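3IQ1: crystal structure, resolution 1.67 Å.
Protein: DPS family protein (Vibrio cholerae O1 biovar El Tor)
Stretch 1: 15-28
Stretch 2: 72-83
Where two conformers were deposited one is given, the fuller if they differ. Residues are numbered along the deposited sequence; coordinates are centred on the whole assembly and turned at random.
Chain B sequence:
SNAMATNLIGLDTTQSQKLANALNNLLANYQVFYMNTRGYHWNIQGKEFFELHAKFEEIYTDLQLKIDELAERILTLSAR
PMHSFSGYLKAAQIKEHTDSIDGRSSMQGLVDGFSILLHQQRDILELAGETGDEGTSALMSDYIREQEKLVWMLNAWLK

Stretch 1 15-28: QSQKLANALNNLLA
Stretch 2 (72-83) ERILTLSARPMH

Residues 15-28 are helical throughout, part of a longer helix, with regular i to i+4 bonds such as Ala20 N to Ser16 O at 2.8 Å. Residues 72-76 end a second helix, nearly antiparallel to the first: the axes approach to 9.6 Å at 163°. The CA atoms of Ala20 and Ile74 lie 5.4 Å apart, those of Ser16 and Leu77 6.0 Å, and those of Asn24 and Pro81 6.2 Å.

Leu77 (phi/psi -85/10) leaves helical geometry, and Ser78 adopts left-handed values (59/42). Ala79 N still donates to Ile74 O at 3.1 Å. From Ala79 (-123/169) through Met82 (-57/135) the chain is extended, running back along the first helix toward Asn24 and Leu27.

The two stretches bury 616 Å² in all, and many of the contacts are apolar. Ile74 (chi1 m, chi2 t) is a knob among Ala20, Leu23, Asn24 and Leu27; its CG1 lies 3.7 Å from Leu23 CB and its CD1 4.1 Å from Leu27 CD2. Leu77, also m,t, sets CD1 3.7 Å from CD1 of Leu23 (m,t). Two small side chains allow the closest of the apolar contacts, Ala20 CB to Ala79 CB at 3.3 Å. Leu27 (t,p) brings CD2 to 4.3 Å from Pro81 CB and 3.6 Å from the selenomethionine Met82 O. Met82 (chi1 -119°, chi2 t, chi3 m) has 88 Å² covered by the first helix, more than any other residue of either stretch, its CE 4.4 Å from Asn25 OD1.

Polar groups lie beside these apolar contacts. CA to CB of Asn24 (chi1 -101°) points toward the second stretch; as modelled, Asn24 OD1 is 2.9 Å from Arg80 O and Asn24 ND2 2.8 Å from Met82 N, and whether these are hydrogen bonds is open. Gln17 (t,p) donates from NE2 to Asn21 OD1 at 2.8 Å, one helical turn on. A water bridges the stretches, accepting from Arg80 N at 2.8 Å and weakly from Gln17 NE2 at 3.5 Å.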

ATOM      1  N   GLN B  15      -4.768  -4.649 -46.457  1.00  7.74           N
ATOM      2  CA  GLN B  15      -3.656  -5.244 -45.731  1.00  7.65           C
ATOM      3  C   GLN B  15      -4.018  -5.440 -44.279  1.00  7.31           C
ATOM      4  O   GLN B  15      -3.626  -6.431 -43.658  1.00  7.42           O
ATOM      5  CB  GLN B  15      -2.409  -4.364 -45.834  1.00  8.68           C
ATOM      6  CG  GLN B  15      -1.846  -4.293 -47.215  1.00 12.05           C
ATOM      7  CD  GLN B  15      -0.936  -3.087 -47.467  1.00 18.58           C
ATOM      8  OE1 GLN B  15      -0.589  -2.319 -46.570  1.00 19.89           O
ATOM      9  NE2 GLN B  15      -0.533  -2.947 -48.719  1.00 22.38           N
ATOM     10  N   SER B  16      -4.803  -4.517 -43.723  1.00  6.54           N
ATOM     11  CA  SER B  16      -5.208  -4.614 -42.348  1.00  6.31           C
ATOM     12  C   SER B  16      -6.149  -5.804 -42.154  1.00  6.88           C
ATOM     13  O   SER B  16      -6.068  -6.516 -41.140  1.00  6.92           O
ATOM     14  CB  SER B  16      -5.840  -3.323 -41.831  1.00  6.14           C
ATOM     15  OG  SER B  16      -4.885  -2.271 -41.817  1.00  6.79           O
ATOM     16  N   GLN B  17      -7.032  -6.022 -43.130  1.00  7.55           N
ATOM     17  CA  GLN B  17      -7.940  -7.153 -43.017  1.00  7.63           C
ATOM     18  C   GLN B  17      -7.186  -8.499 -43.119  1.00  6.87           C
ATOM     19  O   GLN B  17      -7.531  -9.465 -42.428  1.00  6.11           O
ATOM     20  CB  GLN B  17      -9.065  -7.060 -44.035  1.00  8.68           C
ATOM     21  CG  GLN B  17     -10.093  -8.188 -43.877  1.00 13.29           C
ATOM     22  CD  GLN B  17     -10.780  -8.142 -42.503  1.00 20.20           C
ATOM     23  OE1 GLN B  17     -11.372  -7.076 -42.112  1.00 17.15           O
ATOM     24  NE2 GLN B  17     -10.681  -9.279 -41.736  1.00 17.82           N
ATOM     25  N   LYS B  18      -6.140  -8.575 -43.937  1.00  5.53           N
ATOM     26  CA  LYS B  18      -5.332  -9.788 -44.004  0.50  6.47           C
ATOM     27  C   LYS B  18      -4.664 -10.046 -42.662  1.00  6.41           C
ATOM     28  O   LYS B  18      -4.652 -11.189 -42.158  1.00  5.16           O
ATOM     29  CB  LYS B  18      -4.278  -9.647 -45.086  0.50  7.07           C
ATOM     30  CG  LYS B  18      -3.392 -10.877 -45.296  0.50  9.79           C
ATOM     31  CD  LYS B  18      -2.639 -10.771 -46.627  0.50 12.55           C
ATOM     32  CE  LYS B  18      -1.426 -11.692 -46.692  0.50 14.45           C
ATOM     33  NZ  LYS B  18      -0.756 -11.574 -48.014  0.50 12.58           N
ATOM     34  N   LEU B  19      -4.091  -8.984 -42.093  1.00  5.51           N
ATOM     35  CA  LEU B  19      -3.485  -9.091 -40.750  1.00  4.67           C
ATOM     36  C   LEU B  19      -4.485  -9.497 -39.700  1.00  5.57           C
ATOM     37  O   LEU B  19      -4.197 -10.359 -38.870  1.00  5.92           O
ATOM     38  CB  LEU B  19      -2.769  -7.797 -40.376  1.00  5.83           C
ATOM     39  CG  LEU B  19      -1.362  -7.782 -40.974  1.00  5.81           C
ATOM     40  CD1 LEU B  19      -0.799  -6.343 -41.214  1.00  7.80           C
ATOM     41  CD2 LEU B  19      -0.373  -8.770 -40.233  1.00  5.30           C
ATOM     42  N   ALA B  20      -5.679  -8.951 -39.784  1.00  6.42           N
ATOM     43  CA  ALA B  20      -6.725  -9.261 -38.786  1.00  5.97           C
ATOM     44  C   ALA B  20      -7.149 -10.702 -38.897  1.00  5.81           C
ATOM     45  O   ALA B  20      -7.369 -11.353 -37.870  1.00  7.20           O
ATOM     46  CB  ALA B  20      -7.915  -8.387 -38.951  1.00  4.94           C
ATOM     47  N   ASN B  21      -7.253 -11.202 -40.121  1.00  6.57           N
ATOM     48  CA  ASN B  21      -7.552 -12.630 -40.341  1.00  5.85           C
ATOM     49  C   ASN B  21      -6.522 -13.557 -39.655  1.00  6.33           C
ATOM     50  O   ASN B  21      -6.900 -14.527 -38.936  1.00  7.00           O
ATOM     51  CB  ASN B  21      -7.578 -12.948 -41.817  1.00  6.11           C
ATOM     52  CG  ASN B  21      -8.742 -12.318 -42.562  1.00 11.64           C
ATOM     53  OD1 ASN B  21      -9.708 -11.868 -41.956  1.00 16.20           O
ATOM     54  ND2 ASN B  21      -8.665 -12.323 -43.918  1.00 17.61           N
ATOM     55  N   ALA B  22      -5.248 -13.225 -39.804  1.00  6.26           N
ATOM     56  CA  ALA B  22      -4.173 -14.013 -39.196  1.00  5.50           C
ATOM     57  C   ALA B  22      -4.193 -13.881 -37.666  1.00  4.29           C
ATOM     58  O   ALA B  22      -4.000 -14.886 -36.945  1.00  5.79           O
ATOM     59  CB  ALA B  22      -2.802 -13.552 -39.704  1.00  5.29           C
ATOM     60  N   LEU B  23      -4.456 -12.653 -37.184  1.00  4.45           N
ATOM     61  CA  LEU B  23      -4.609 -12.423 -35.775  1.00  4.32           C
ATOM     62  C   LEU B  23      -5.795 -13.214 -35.162  1.00  4.26           C
ATOM     63  O   LEU B  23      -5.734 -13.662 -34.024  1.00  5.00           O
ATOM     64  CB  LEU B  23      -4.698 -10.952 -35.440  1.00  5.83           C
ATOM     65  CG  LEU B  23      -3.398 -10.108 -35.654  1.00  4.38           C
ATOM     66  CD1 LEU B  23      -3.754  -8.638 -35.663  1.00  7.42           C
ATOM     67  CD2 LEU B  23      -2.338 -10.416 -34.572  1.00  5.11           C
ATOM     68  N   ASN B  24      -6.883 -13.308 -35.889  1.00  3.70           N
ATOM     69  CA  ASN B  24      -8.020 -14.072 -35.453  1.00  3.89           C
ATOM     70  C   ASN B  24      -7.684 -15.536 -35.372  1.00  4.75           C
ATOM     71  O   ASN B  24      -8.124 -16.218 -34.420  1.00  4.30           O
ATOM     72  CB  ASN B  24      -9.215 -13.878 -36.403  1.00  3.97           C
ATOM     73  CG  ASN B  24     -10.212 -12.927 -35.892  1.00  5.77           C
ATOM     74  OD1 ASN B  24     -10.768 -12.093 -36.672  1.00  9.67           O
ATOM     75  ND2 ASN B  24     -10.497 -13.018 -34.603  1.00  3.19           N
ATOM     76  N   ASN B  25      -6.898 -16.059 -36.315  1.00  5.66           N
ATOM     77  CA  ASN B  25      -6.478 -17.490 -36.192  1.00  5.86           C
ATOM     78  C   ASN B  25      -5.585 -17.680 -34.980  1.00  6.05           C
ATOM     79  O   ASN B  25      -5.651 -18.658 -34.263  1.00  6.03           O
ATOM     80  CB  ASN B  25      -5.812 -17.991 -37.466  1.00  6.59           C
ATOM     81  CG  ASN B  25      -6.792 -18.170 -38.583  1.00 10.47           C
ATOM     82  OD1 ASN B  25      -8.008 -18.424 -38.365  1.00 12.37           O
ATOM     83  ND2 ASN B  25      -6.271 -18.105 -39.827  1.00 12.39           N
ATOM     84  N   LEU B  26      -4.747 -16.693 -34.720  1.00  5.69           N
ATOM     85  CA  LEU B  26      -3.922 -16.726 -33.518  1.00  5.48           C
ATOM     86  C   LEU B  26      -4.779 -16.747 -32.254  1.00  5.22           C
ATOM     87  O   LEU B  26      -4.500 -17.493 -31.325  1.00  4.83           O
ATOM     88  CB  LEU B  26      -2.950 -15.567 -33.493  1.00  5.09           C
ATOM     89  CG  LEU B  26      -1.953 -15.466 -32.318  1.00  4.95           C
ATOM     90  CD1 LEU B  26      -0.965 -16.596 -32.282  1.00  5.41           C
ATOM     91  CD2 LEU B  26      -1.249 -14.119 -32.384  1.00  5.24           C
ATOM     92  N   LEU B  27      -5.772 -15.873 -32.199  1.00  5.29           N
ATOM     93  CA  LEU B  27      -6.712 -15.767 -31.072  1.00  5.39           C
ATOM     94  C   LEU B  27      -7.401 -17.102 -30.825  1.00  5.73           C
ATOM     95  O   LEU B  27      -7.513 -17.523 -29.682  1.00  5.37           O
ATOM     96  CB  LEU B  27      -7.718 -14.647 -31.368  1.00  6.22           C
ATOM     97  CG  LEU B  27      -8.847 -14.482 -30.364  1.00  5.11           C
ATOM     98  CD1 LEU B  27      -8.312 -14.204 -28.973  1.00  8.15           C
ATOM     99  CD2 LEU B  27      -9.774 -13.382 -30.817  1.00  4.31           C
ATOM    100  N   ALA B  28      -7.822 -17.777 -31.886  1.00  5.93           N
ATOM    101  CA  ALA B  28      -8.395 -19.130 -31.766  1.00  6.03           C
ATOM    102  C   ALA B  28      -7.473 -20.114 -31.074  1.00  6.16           C
ATOM    103  O   ALA B  28      -7.900 -20.865 -30.195  1.00  6.33           O
ATOM    104  CB  ALA B  28      -8.788 -19.654 -33.133  1.00  5.29           C
ATOM    105  N   GLU B  72      -8.456  -6.808 -28.849  1.00  8.26           N
ATOM    106  CA  GLU B  72      -8.444  -5.324 -28.967  1.00  7.82           C
ATOM    107  C   GLU B  72      -7.642  -4.885 -30.209  1.00  7.35           C
ATOM    108  O   GLU B  72      -8.022  -3.919 -30.877  1.00  6.95           O
ATOM    109  CB  GLU B  72      -7.845  -4.675 -27.751  1.00  9.80           C
ATOM    110  CG  GLU B  72      -8.632  -4.776 -26.550  1.00 17.84           C
ATOM    111  CD  GLU B  72      -8.032  -3.936 -25.455  1.00 23.16           C
ATOM    112  OE1 GLU B  72      -6.757  -3.752 -25.403  1.00 28.39           O
ATOM    113  OE2 GLU B  72      -8.858  -3.490 -24.659  1.00 28.32           O
ATOM    114  N   ARG B  73      -6.544  -5.560 -30.512  1.00  7.15           N
ATOM    115  CA  ARG B  73      -5.767  -5.229 -31.731  1.00  5.27           C
ATOM    116  C   ARG B  73      -6.616  -5.480 -32.990  1.00  6.72           C
ATOM    117  O   ARG B  73      -6.594  -4.711 -33.908  1.00  6.31           O
ATOM    118  CB  ARG B  73      -4.441  -6.012 -31.813  1.00  5.24           C
ATOM    119  CG  ARG B  73      -3.515  -5.579 -32.915  1.00  5.25           C
ATOM    120  CD  ARG B  73      -3.021  -4.139 -32.778  1.00  6.35           C
ATOM    121  NE  ARG B  73      -2.492  -3.623 -34.022  1.00  6.68           N
ATOM    122  CZ  ARG B  73      -2.306  -2.333 -34.268  1.00  6.99           C
ATOM    123  NH1 ARG B  73      -2.505  -1.448 -33.291  1.00  6.33           N
ATOM    124  NH2 ARG B  73      -1.856  -1.925 -35.446  1.00  5.52           N
ATOM    125  N   ILE B  74      -7.354  -6.585 -33.022  1.00  6.12           N
ATOM    126  CA  ILE B  74      -8.254  -6.898 -34.132  1.00  6.54           C
ATOM    127  C   ILE B  74      -9.297  -5.805 -34.294  1.00  5.87           C
ATOM    128  O   ILE B  74      -9.548  -5.300 -35.408  1.00  6.84           O
ATOM    129  CB  ILE B  74      -8.879  -8.299 -33.952  1.00  6.48           C
ATOM    130  CG1 ILE B  74      -7.782  -9.389 -34.083  1.00  8.44           C
ATOM    131  CG2 ILE B  74     -10.057  -8.499 -34.944  1.00  8.43           C
ATOM    132  CD1 ILE B  74      -8.165 -10.797 -33.512  1.00  8.63           C
ATOM    133  N   LEU B  75      -9.889  -5.386 -33.181  1.00  5.35           N
ATOM    134  CA  LEU B  75     -10.878  -4.287 -33.205  1.00  5.22           C
ATOM    135  C   LEU B  75     -10.213  -2.981 -33.707  1.00  6.44           C
ATOM    136  O   LEU B  75     -10.830  -2.185 -34.397  1.00  6.49           O
ATOM    137  CB  LEU B  75     -11.450  -4.093 -31.787  1.00  5.40           C
ATOM    138  CG  LEU B  75     -12.404  -5.191 -31.312  1.00  7.34           C
ATOM    139  CD1 LEU B  75     -12.479  -5.218 -29.768  1.00  9.03           C
ATOM    140  CD2 LEU B  75     -13.760  -4.995 -31.980  1.00  9.13           C
ATOM    141  N   THR B  76      -8.972  -2.769 -33.317  1.00  4.65           N
ATOM    142  CA  THR B  76      -8.201  -1.583 -33.628  1.00  5.05           C
ATOM    143  C   THR B  76      -7.955  -1.504 -35.133  1.00  5.28           C
ATOM    144  O   THR B  76      -7.970  -0.415 -35.689  1.00  5.08           O
ATOM    145  CB  THR B  76      -6.893  -1.553 -32.792  1.00  5.21           C
ATOM    146  OG1 THR B  76      -7.237  -1.346 -31.387  1.00  6.04           O
ATOM    147  CG2 THR B  76      -5.988  -0.423 -33.179  1.00  6.35           C
ATOM    148  N   LEU B  77      -7.865  -2.655 -35.767  1.00  4.81           N
ATOM    149  CA  LEU B  77      -7.712  -2.796 -37.214  1.00  4.67           C
ATOM    150  C   LEU B  77      -9.060  -2.755 -37.952  1.00  6.87           C
ATOM    151  O   LEU B  77      -9.109  -3.028 -39.148  1.00  6.99           O
ATOM    152  CB  LEU B  77      -6.926  -4.079 -37.579  1.00  5.49           C
ATOM    153  CG  LEU B  77      -5.442  -4.073 -37.162  1.00  5.71           C
ATOM    154  CD1 LEU B  77      -4.932  -5.523 -37.299  1.00  7.47           C
ATOM    155  CD2 LEU B  77      -4.635  -3.098 -37.989  1.00  8.16           C
ATOM    156  N   SER B  78     -10.134  -2.401 -37.236  1.00  8.02           N
ATOM    157  CA  SER B  78     -11.522  -2.349 -37.781  1.00  8.17           C
ATOM    158  C   SER B  78     -11.958  -3.697 -38.313  1.00  9.71           C
ATOM    159  O   SER B  78     -12.589  -3.795 -39.352  1.00 11.57           O
ATOM    160  CB  SER B  78     -11.683  -1.249 -38.831  1.00  9.87           C
ATOM    161  OG  SER B  78     -11.468   0.010 -38.231  1.00 10.85           O
ATOM    162  N   ALA B  79     -11.625  -4.727 -37.574  1.00  8.68           N
ATOM    163  CA  ALA B  79     -12.038  -6.062 -37.894  1.00  9.45           C
ATOM    164  C   ALA B  79     -12.803  -6.675 -36.710  1.00 11.04           C
ATOM    165  O   ALA B  79     -12.805  -6.145 -35.604  1.00 11.34           O
ATOM    166  CB  ALA B  79     -10.777  -6.927 -38.327  1.00  8.51           C
ATOM    167  N   ARG B  80     -13.441  -7.824 -36.965  1.00 11.28           N
ATOM    168  CA  ARG B  80     -14.251  -8.506 -35.973  1.00 10.97           C
ATOM    169  C   ARG B  80     -13.480  -9.606 -35.244  1.00  9.70           C
ATOM    170  O   ARG B  80     -13.092 -10.554 -35.882  1.00 10.20           O
ATOM    171  CB  ARG B  80     -15.411  -9.188 -36.737  1.00 11.80           C
ATOM    172  CG  ARG B  80     -16.334 -10.047 -35.887  1.00 12.28           C
ATOM    173  CD  ARG B  80     -17.385 -10.687 -36.767  1.00 13.73           C
ATOM    174  NE  ARG B  80     -18.359 -11.524 -36.063  1.00 14.01           N
ATOM    175  CZ  ARG B  80     -18.130 -12.761 -35.620  1.00 12.13           C
ATOM    176  NH1 ARG B  80     -16.945 -13.345 -35.720  1.00 14.34           N
ATOM    177  NH2 ARG B  80     -19.110 -13.409 -34.991  1.00 13.48           N
ATOM    178  N   PRO B  81     -13.299  -9.499 -33.931  1.00  9.65           N
ATOM    179  CA  PRO B  81     -12.636 -10.631 -33.264  1.00 10.55           C
ATOM    180  C   PRO B  81     -13.587 -11.813 -33.126  1.00  8.80           C
ATOM    181  O   PRO B  81     -14.729 -11.622 -32.705  1.00  9.96           O
ATOM    182  CB  PRO B  81     -12.379 -10.143 -31.866  1.00 11.56           C
ATOM    183  CG  PRO B  81     -13.234  -8.914 -31.710  1.00 12.03           C
ATOM    184  CD  PRO B  81     -13.669  -8.429 -33.014  1.00 10.92           C
HETATM  185  N   MSE B  82     -13.096 -12.996 -33.439  1.00  8.20           N
HETATM  186  CA  MSE B  82     -13.841 -14.196 -33.168  1.00  8.03           C
HETATM  187  C   MSE B  82     -14.172 -14.240 -31.663  1.00  8.53           C
HETATM  188  O   MSE B  82     -13.314 -13.972 -30.839  1.00  8.45           O
HETATM  189  CB  MSE B  82     -13.048 -15.421 -33.566  1.00  8.61           C
HETATM  190  CG  MSE B  82     -13.655 -16.224 -34.565  1.00 14.87           C
HETATM  191 SE   MSE B  82     -12.512 -17.841 -34.939  0.80 13.14          SE
HETATM  192  CE  MSE B  82     -11.277 -16.979 -35.776  1.00  8.08           C
ATOM    193  N   HIS B  83     -15.406 -14.578 -31.344  1.00  8.48           N
ATOM    194  CA  HIS B  83     -15.911 -14.493 -29.985  1.00  8.83           C
ATOM    195  C   HIS B  83     -16.921 -15.578 -29.677  1.00 10.07           C
ATOM    196  O   HIS B  83     -17.870 -15.378 -28.940  1.00 10.50           O
ATOM    197  CB  HIS B  83     -16.420 -13.080 -29.646  1.00  9.29           C
ATOM    198  CG  HIS B  83     -17.437 -12.537 -30.609  1.00  8.69           C
ATOM    199  ND1 HIS B  83     -18.773 -12.407 -30.302  1.00 10.08           N
ATOM    200  CD2 HIS B  83     -17.294 -12.078 -31.862  1.00  4.12           C
ATOM    201  CE1 HIS B  83     -19.408 -11.864 -31.342  1.00  6.14           C
ATOM    202  NE2 HIS B  83     -18.527 -11.647 -32.293  1.00 11.93           N
TER
HETATM  203  O   HOH W   1     -13.121  -9.417 -39.231  1.00 13.23           O